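Local coordinates for uncharacterized protein (Burkholderia pseudomallei K96243, PDB 4RHO) that is of unknown function but is probably an immunity protein of the Imm52 type that would protect the bacterium against a toxin, at residues Q200-A212 with Q216-P228. Residues are numbered along the deposited sequence; the frame is centred on the assembly and turned at random.
Sequences QVPEARALIPVSA and QTGTIIVSVTDAP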
loop_
_atom_site.group_PDB
_atom_site.type_symbol
_atom_site.label_atom_id
_atom_site.label_comp_id
_atom_site.label_asym_id
_atom_site.label_seq_id
_atom_site.Cartn_x
_atom_site.Cartn_y
_atom_site.Cartn_z
ATOM N N GLN A 200 20.543 12.733 10.568
ATOM C CA GLN A 200 19.236 13.367 10.701
ATOM C C GLN A 200 18.319 12.573 11.627
ATOM O O GLN A 200 17.607 13.168 12.429
ATOM C CB GLN A 200 18.579 13.535 9.337
ATOM C CG GLN A 200 19.249 14.579 8.468
ATOM C CD GLN A 200 18.700 14.556 7.071
ATOM O OE1 GLN A 200 18.794 13.557 6.359
ATOM N NE2 GLN A 200 18.142 15.671 6.636
ATOM N N VAL A 201 18.278 11.230 11.471
ATOM C CA VAL A 201 17.380 10.384 12.282
ATOM C C VAL A 201 18.195 9.275 12.977
ATOM O O VAL A 201 18.257 8.146 12.488
ATOM C CB VAL A 201 16.216 9.785 11.423
ATOM C CG1 VAL A 201 15.166 9.113 12.314
ATOM C CG2 VAL A 201 15.573 10.857 10.555
ATOM N N PRO A 202 18.835 9.582 14.131
ATOM C CA PRO A 202 19.687 8.568 14.781
ATOM C C PRO A 202 18.869 7.462 15.488
ATOM O O PRO A 202 19.429 6.415 15.830
ATOM C CB PRO A 202 20.507 9.382 15.779
ATOM C CG PRO A 202 19.682 10.573 16.066
ATOM C CD PRO A 202 18.915 10.888 14.822
ATOM N N GLU A 203 17.530 7.675 15.658
ATOM C CA GLU A 203 16.642 6.678 16.305
ATOM C C GLU A 203 16.273 5.537 15.337
ATOM O O GLU A 203 15.868 4.459 15.789
ATOM C CB GLU A 203 15.342 7.346 16.829
ATOM C CG GLU A 203 15.564 8.350 17.946
ATOM C CD GLU A 203 15.726 9.786 17.489
ATOM O OE1 GLU A 203 16.006 10.003 16.288
ATOM O OE2 GLU A 203 15.556 10.696 18.330
ATOM N N ALA A 204 16.321 5.805 14.009
ATOM C CA ALA A 204 15.907 4.822 12.999
ATOM C C ALA A 204 16.736 3.535 13.097
ATOM O O ALA A 204 17.955 3.595 13.220
ATOM C CB ALA A 204 16.029 5.418 11.603
ATOM N N ARG A 205 16.060 2.371 13.084
ATOM C CA ARG A 205 16.734 1.074 13.155
ATOM C C ARG A 205 17.351 0.711 11.804
ATOM O O ARG A 205 18.338 -0.031 11.752
ATOM C CB ARG A 205 15.754 -0.021 13.616
ATOM C CG ARG A 205 15.802 -0.303 15.139
ATOM C CD ARG A 205 15.716 0.970 15.977
ATOM N NE ARG A 205 15.672 0.675 17.411
ATOM C CZ ARG A 205 15.912 1.575 18.359
ATOM N NH1 ARG A 205 16.295 2.806 18.035
ATOM N NH2 ARG A 205 15.839 1.234 19.641
ATOM N N ALA A 206 16.804 1.278 10.710
ATOM C CA ALA A 206 17.355 1.095 9.368
ATOM C C ALA A 206 16.931 2.230 8.451
ATOM O O ALA A 206 15.816 2.741 8.569
ATOM C CB ALA A 206 16.903 -0.245 8.787
ATOM N N LEU A 207 17.832 2.653 7.562
ATOM C CA LEU A 207 17.533 3.665 6.550
ATOM C C LEU A 207 17.874 3.122 5.178
ATOM O O LEU A 207 19.050 3.102 4.791
ATOM C CB LEU A 207 18.310 4.969 6.835
ATOM C CG LEU A 207 17.916 5.703 8.125
ATOM C CD1 LEU A 207 18.966 6.692 8.523
ATOM C CD2 LEU A 207 16.543 6.383 7.981
ATOM N N ILE A 208 16.874 2.538 4.502
ATOM C CA ILE A 208 17.081 1.859 3.233
ATOM C C ILE A 208 16.976 2.857 2.074
ATOM O O ILE A 208 15.896 3.378 1.800
ATOM C CB ILE A 208 16.069 0.687 3.069
ATOM C CG1 ILE A 208 16.110 -0.250 4.306
ATOM C CG2 ILE A 208 16.330 -0.091 1.759
ATOM C CD1 ILE A 208 15.008 -1.234 4.365
ATOM N N PRO A 209 18.097 3.125 1.361
ATOM C CA PRO A 209 18.019 4.032 0.210
ATOM C C PRO A 209 17.274 3.393 -0.963
ATOM O O PRO A 209 17.463 2.204 -1.245
ATOM C CB PRO A 209 19.491 4.293 -0.133
ATOM C CG PRO A 209 20.206 3.097 0.336
ATOM C CD PRO A 209 19.467 2.595 1.550
ATOM N N VAL A 210 16.392 4.159 -1.613
ATOM C CA VAL A 210 15.676 3.679 -2.797
ATOM C C VAL A 210 16.214 4.409 -4.035
ATOM O O VAL A 210 16.194 5.638 -4.082
ATOM C CB VAL A 210 14.131 3.843 -2.655
ATOM C CG1 VAL A 210 13.407 3.266 -3.871
ATOM C CG2 VAL A 210 13.630 3.193 -1.375
ATOM N N SER A 211 16.795 3.659 -4.977
ATOM C CA SER A 211 17.441 4.255 -6.150
ATOM C C SER A 211 16.578 4.129 -7.389
ATOM O O SER A 211 15.820 3.160 -7.529
ATOM C CB SER A 211 18.796 3.607 -6.399
ATOM O OG SER A 211 19.671 3.815 -5.301
ATOM N N ALA A 212 16.671 5.129 -8.289
ATOM C CA ALA A 212 15.985 5.128 -9.585
ATOM C C ALA A 212 16.550 6.201 -10.473
ATOM O O ALA A 212 16.906 7.279 -9.986
ATOM C CB ALA A 212 14.488 5.340 -9.396
ATOM N N GLN A 216 19.633 8.400 -5.746
ATOM C CA GLN A 216 18.751 8.025 -4.653
ATOM C C GLN A 216 17.471 8.838 -4.723
ATOM O O GLN A 216 17.514 10.069 -4.641
ATOM C CB GLN A 216 19.445 8.215 -3.294
ATOM C CG GLN A 216 18.567 7.796 -2.109
ATOM C CD GLN A 216 19.279 7.901 -0.785
ATOM O OE1 GLN A 216 20.507 7.965 -0.712
ATOM N NE2 GLN A 216 18.523 7.815 0.296
ATOM N N THR A 217 16.352 8.172 -4.988
ATOM C CA THR A 217 15.058 8.833 -5.121
ATOM C C THR A 217 14.479 9.172 -3.726
ATOM O O THR A 217 13.913 10.252 -3.536
ATOM C CB THR A 217 14.098 7.946 -5.925
ATOM O OG1 THR A 217 14.719 7.596 -7.157
ATOM C CG2 THR A 217 12.759 8.626 -6.192
ATOM N N GLY A 218 14.618 8.244 -2.784
ATOM C CA GLY A 218 14.097 8.424 -1.437
ATOM C C GLY A 218 14.710 7.499 -0.416
ATOM O O GLY A 218 15.750 6.885 -0.667
ATOM N N THR A 219 14.106 7.430 0.760
ATOM C CA THR A 219 14.611 6.591 1.840
ATOM C C THR A 219 13.458 5.930 2.565
ATOM O O THR A 219 12.462 6.591 2.864
ATOM C CB THR A 219 15.476 7.442 2.831
ATOM O OG1 THR A 219 16.403 8.238 2.095
ATOM C CG2 THR A 219 16.226 6.579 3.850
ATOM N N ILE A 220 13.588 4.629 2.872
ATOM C CA ILE A 220 12.632 3.945 3.742
ATOM C C ILE A 220 13.144 4.002 5.177
ATOM O O ILE A 220 14.280 3.589 5.448
ATOM C CB ILE A 220 12.385 2.476 3.283
ATOM C CG1 ILE A 220 11.854 2.423 1.842
ATOM C CG2 ILE A 220 11.429 1.750 4.261
ATOM C CD1 ILE A 220 11.848 1.021 1.232
ATOM N N ILE A 221 12.355 4.578 6.076
ATOM C CA ILE A 221 12.723 4.684 7.476
ATOM C C ILE A 221 12.096 3.527 8.253
ATOM O O ILE A 221 10.880 3.346 8.208
ATOM C CB ILE A 221 12.296 6.060 8.049
ATOM C CG1 ILE A 221 12.702 7.213 7.089
ATOM C CG2 ILE A 221 12.879 6.268 9.457
ATOM C CD1 ILE A 221 11.932 8.494 7.305
ATOM N N VAL A 222 12.934 2.697 8.910
ATOM C CA VAL A 222 12.440 1.518 9.622
ATOM C C VAL A 222 12.593 1.713 11.150
ATOM O O VAL A 222 13.672 2.084 11.627
ATOM C CB VAL A 222 13.150 0.221 9.143
ATOM C CG1 VAL A 222 12.515 -1.014 9.773
ATOM C CG2 VAL A 222 13.126 0.118 7.618
ATOM N N SER A 223 11.507 1.477 11.901
ATOM C CA SER A 223 11.508 1.648 13.353
ATOM C C SER A 223 11.913 0.360 14.065
ATOM O O SER A 223 12.523 0.416 15.125
ATOM C CB SER A 223 10.127 2.093 13.837
ATOM O OG SER A 223 9.143 1.118 13.532
ATOM N N VAL A 224 11.470 -0.802 13.536
ATOM C CA VAL A 224 11.716 -2.101 14.175
ATOM C C VAL A 224 12.277 -3.092 13.138
ATOM O O VAL A 224 11.712 -3.237 12.059
ATOM C CB VAL A 224 10.418 -2.654 14.848
ATOM C CG1 VAL A 224 10.654 -4.032 15.443
ATOM C CG2 VAL A 224 9.898 -1.689 15.913
ATOM N N THR A 225 13.410 -3.744 13.462
ATOM C CA THR A 225 14.055 -4.698 12.547
ATOM C C THR A 225 14.245 -6.077 13.216
ATOM O O THR A 225 14.611 -7.038 12.538
ATOM C CB THR A 225 15.412 -4.145 12.066
ATOM O OG1 THR A 225 16.199 -3.783 13.205
ATOM C CG2 THR A 225 15.263 -2.952 11.140
ATOM N N ASP A 226 14.034 -6.163 14.553
ATOM C CA ASP A 226 14.292 -7.405 15.299
ATOM C C ASP A 226 13.065 -8.335 15.295
ATOM O O ASP A 226 13.205 -9.538 15.539
ATOM C CB ASP A 226 14.716 -7.094 16.750
ATOM C CG ASP A 226 13.630 -6.440 17.594
ATOM O OD1 ASP A 226 13.108 -5.390 17.173
ATOM O OD2 ASP A 226 13.392 -6.915 18.724
ATOM N N ALA A 227 11.870 -7.776 15.054
ATOM C CA ALA A 227 10.628 -8.551 15.069
ATOM C C ALA A 227 9.541 -7.850 14.243
ATOM O O ALA A 227 9.684 -6.674 13.910
ATOM C CB ALA A 227 10.151 -8.746 16.513
ATOM N N PRO A 228 8.424 -8.549 13.902
ATOM C CA PRO A 228 7.327 -7.859 13.205
ATOM C C PRO A 228 6.729 -6.750 14.074
ATOM O O PRO A 228 6.565 -6.937 15.284
ATOM C CB PRO A 228 6.315 -8.980 12.940
ATOM C CG PRO A 228 6.599 -9.996 13.978
ATOM C CD PRO A 228 8.074 -9.951 14.213
#
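Val210 and Ile220 meet obliquely on one face of an antiparallel beta hairpin, Val210 CG2 lying 3.8 Å from Ile220 CG1. With CG1 of Val210 anti to its backbone N (chi1 -177°), CG2 is the branch that reaches Ile220. On the same face Ile208 CD1 approaches Val222 CG2 at 4.0 Å, and Ala206 CB packs against Val222 CB. On the reverse face Leu207 and Ile221 run alongside, pointing the same way, with Leu207 CD2 4.0 Å from Ile221 CG2; Pro209 CB rests 3.7 Å from Gln216 CD. Extended beyond CG, Gln216 hydrogen-bonds through NE2 to Gly218 O (3.1 Å), and Val210 N hydrogen-bonds to that oxygen from the opposite face of its carbonyl plane. Ile208 and Ile220 form a hydrogen-bonded pair, Ile220 N to Ile208 O being nearly straight at 172°. Classic bulges flank this register: Val222 O accepts Arg205 N at 2.8 Å and, weakly, Ala206 N, while Val210 O accepts Thr217 N at 2.7 Å and, weakly, Gly218 N. The hairpin closes one edge of the sheet, with strand 206-212 outermost and strand 215-222 bonded to strand 189-192. Helix 148-162 covers the Val210 and Ile220 face, whereas Arg205 touches helix 234-249 through Ile239.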